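Local coordinates for protein peptidase S8 and S53, subtilisin, kexin, sedolisin (Mycobacterium smegmatis, PDB 4KG7) that is a subtilisin-like serine protease, a mycosin of the ESX-3 type VII secretion system, that probably cleaves peptide bonds by a serine-protease charge-relay mechanism, at residues Y91-D96 against P138-R143. Residues are numbered along the deposited sequence; the frame is centred on the assembly and turned at random. Where two conformers were deposited one is given.
Sequences YIESTD and PRFAPR
The nearest CA atoms across the segments are those of Ile-92 and Phe-140, 7.3 Å apart, and no hydrogen bond joins the two. Residues 91-96 form an irregular loop leaving 85-90, an outermost strand of the subtilisin-fold parallel sheet. In the other segment, 140-142 is a short strand paired antiparallel with 26-28, near the N-terminal end of the modelled chain.

Everything that touches does so through the Phe-140 ring, which meets two side chains in different ways; Phe-140 CB is directed toward the loop. Ile-92 lays its CG2 methyl over one face. That branch stands anti to the backbone N, which carries it to the inner half of the ring: Ile-92 CG2 lies 3.4 Å from Phe-140 CG and 3.6 Å from Phe-140 CB. From the centroid of the Phe-140 ring, Ile-92 CG2 is 3.7 Å away, 26° off the normal, a CH-pi contact shifted toward the rim. Glu-93 takes the far end instead. Its chain, extended beyond CG, runs roughly at right angles to the phenylalanine and brings Glu-93 OE2 to 3.4 Å from Phe-140 CE2, at the ring edge near its plane. Carboxylate and ring planes are inclined by 56°, and Glu-93 CG also rests 3.6 Å from Phe-140 CE2.

The acid's other oxygen, OE1, makes a salt bridge to Arg-134 at the end of strand 129-134, and the side chains of Ile-92 and Phe-140 also touch Arg-134. A carboxylate oxygen beside the positive rim of an aromatic ring is probably mildly favourable, but the ion pair should dominate its polar bonding. The contact joins the two-stranded antiparallel 26-28/140-142 sheet to the sheet-edge loop by a buried CH-pi contact of the Ile-92 methyl on the Phe-140 ring, with the charged group at the periphery.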
loop_
_atom_site.group_PDB
_atom_site.type_symbol
_atom_site.label_atom_id
_atom_site.label_comp_id
_atom_site.label_asym_id
_atom_site.label_seq_id
_atom_site.Cartn_x
_atom_site.Cartn_y
_atom_site.Cartn_z
ATOM N N TYR A 91 14.537 0.905 -8.422
ATOM C CA TYR A 91 14.154 1.683 -9.609
ATOM C C TYR A 91 14.634 3.135 -9.469
ATOM O O TYR A 91 14.317 3.950 -10.323
ATOM C CB TYR A 91 12.625 1.652 -9.815
ATOM C CG TYR A 91 12.206 0.298 -10.310
ATOM C CD1 TYR A 91 12.036 -0.769 -9.417
ATOM C CD2 TYR A 91 12.065 0.049 -11.652
ATOM C CE1 TYR A 91 11.687 -2.039 -9.875
ATOM C CE2 TYR A 91 11.722 -1.209 -12.115
ATOM C CZ TYR A 91 11.533 -2.247 -11.220
ATOM O OH TYR A 91 11.220 -3.516 -11.670
ATOM N N ILE A 92 15.435 3.418 -8.438
ATOM C CA ILE A 92 15.943 4.783 -8.153
ATOM C C ILE A 92 17.463 4.807 -8.320
ATOM O O ILE A 92 17.978 5.480 -9.210
ATOM C CB ILE A 92 15.517 5.270 -6.759
ATOM C CG1 ILE A 92 13.983 5.393 -6.664
ATOM C CG2 ILE A 92 16.147 6.613 -6.469
ATOM C CD1 ILE A 92 13.350 6.490 -7.492
ATOM N N GLU A 93 18.157 4.035 -7.491
ATOM C CA GLU A 93 19.580 3.782 -7.655
ATOM C C GLU A 93 19.759 2.329 -8.100
ATOM O O GLU A 93 18.856 1.758 -8.721
ATOM C CB GLU A 93 20.340 4.085 -6.359
ATOM C CG GLU A 93 20.162 5.503 -5.822
ATOM C CD GLU A 93 20.951 5.743 -4.558
ATOM O OE1 GLU A 93 20.652 5.099 -3.531
ATOM O OE2 GLU A 93 21.879 6.595 -4.578
ATOM N N SER A 94 20.894 1.722 -7.747
ATOM C CA SER A 94 21.197 0.343 -8.145
ATOM C C SER A 94 21.390 -0.549 -6.928
ATOM O O SER A 94 22.142 -1.548 -6.972
ATOM C CB SER A 94 22.441 0.307 -9.046
ATOM O OG SER A 94 23.562 0.899 -8.414
ATOM N N THR A 95 20.714 -0.201 -5.843
ATOM C CA THR A 95 20.758 -0.994 -4.618
ATOM C C THR A 95 19.909 -2.252 -4.780
ATOM O O THR A 95 19.250 -2.459 -5.791
ATOM C CB THR A 95 20.282 -0.199 -3.357
ATOM O OG1 THR A 95 18.856 -0.021 -3.389
ATOM C CG2 THR A 95 20.973 1.150 -3.246
ATOM N N ASP A 96 19.875 -3.051 -3.720
ATOM C CA ASP A 96 19.128 -4.301 -3.670
ATOM C C ASP A 96 17.708 -4.127 -3.161
ATOM O O ASP A 96 16.963 -5.087 -3.049
ATOM C CB ASP A 96 19.890 -5.320 -2.803
ATOM C CG ASP A 96 20.146 -4.843 -1.372
ATOM O OD1 ASP A 96 19.711 -3.729 -0.991
ATOM O OD2 ASP A 96 20.848 -5.602 -0.651
ATOM N N PRO A 138 10.931 10.295 -2.863
ATOM C CA PRO A 138 10.951 11.745 -3.102
ATOM C C PRO A 138 12.254 12.418 -2.757
ATOM O O PRO A 138 12.389 13.643 -2.999
ATOM C CB PRO A 138 9.855 12.272 -2.187
ATOM C CG PRO A 138 9.665 11.265 -1.157
ATOM C CD PRO A 138 10.079 9.929 -1.720
ATOM N N ARG A 139 13.208 11.669 -2.197
ATOM C CA ARG A 139 14.528 12.225 -1.907
ATOM C C ARG A 139 15.411 12.282 -3.162
ATOM O O ARG A 139 16.525 12.788 -3.103
ATOM C CB ARG A 139 15.249 11.401 -0.839
ATOM C CG ARG A 139 14.530 11.307 0.497
ATOM C CD ARG A 139 14.475 12.641 1.196
ATOM N NE ARG A 139 13.641 12.587 2.385
ATOM C CZ ARG A 139 12.311 12.552 2.341
ATOM N NH1 ARG A 139 11.664 12.578 1.179
ATOM N NH2 ARG A 139 11.611 12.509 3.464
ATOM N N PHE A 140 14.925 11.720 -4.272
ATOM C CA PHE A 140 15.699 11.634 -5.514
ATOM C C PHE A 140 14.956 12.277 -6.668
ATOM O O PHE A 140 13.726 12.370 -6.682
ATOM C CB PHE A 140 15.991 10.173 -5.868
ATOM C CG PHE A 140 16.961 9.520 -4.946
ATOM C CD1 PHE A 140 16.571 9.147 -3.673
ATOM C CD2 PHE A 140 18.273 9.279 -5.345
ATOM C CE1 PHE A 140 17.460 8.554 -2.801
ATOM C CE2 PHE A 140 19.158 8.659 -4.470
ATOM C CZ PHE A 140 18.758 8.320 -3.195
ATOM N N ALA A 141 15.736 12.743 -7.626
ATOM C CA ALA A 141 15.218 13.303 -8.860
ATOM C C ALA A 141 16.190 12.956 -9.978
ATOM O O ALA A 141 17.327 12.585 -9.715
ATOM C CB ALA A 141 15.092 14.806 -8.728
ATOM N N PRO A 142 15.752 13.096 -11.234
ATOM C CA PRO A 142 16.676 12.906 -12.345
ATOM C C PRO A 142 17.925 13.775 -12.235
ATOM O O PRO A 142 17.851 14.949 -11.846
ATOM C CB PRO A 142 15.842 13.322 -13.550
ATOM C CG PRO A 142 14.452 13.014 -13.165
ATOM C CD PRO A 142 14.375 13.350 -11.707
ATOM N N ARG A 143 19.063 13.202 -12.588
ATOM C CA ARG A 143 20.318 13.923 -12.560
ATOM C C ARG A 143 20.257 15.107 -13.539
ATOM O O ARG A 143 20.709 16.220 -13.224
ATOM C CB ARG A 143 21.453 12.967 -12.925
ATOM C CG ARG A 143 22.835 13.451 -12.557
ATOM C CD ARG A 143 23.879 12.425 -12.965
ATOM N NE ARG A 143 23.926 12.301 -14.421
ATOM C CZ ARG A 143 24.331 11.220 -15.093
ATOM N NH1 ARG A 143 24.758 10.135 -14.451
ATOM N NH2 ARG A 143 24.311 11.232 -16.419
#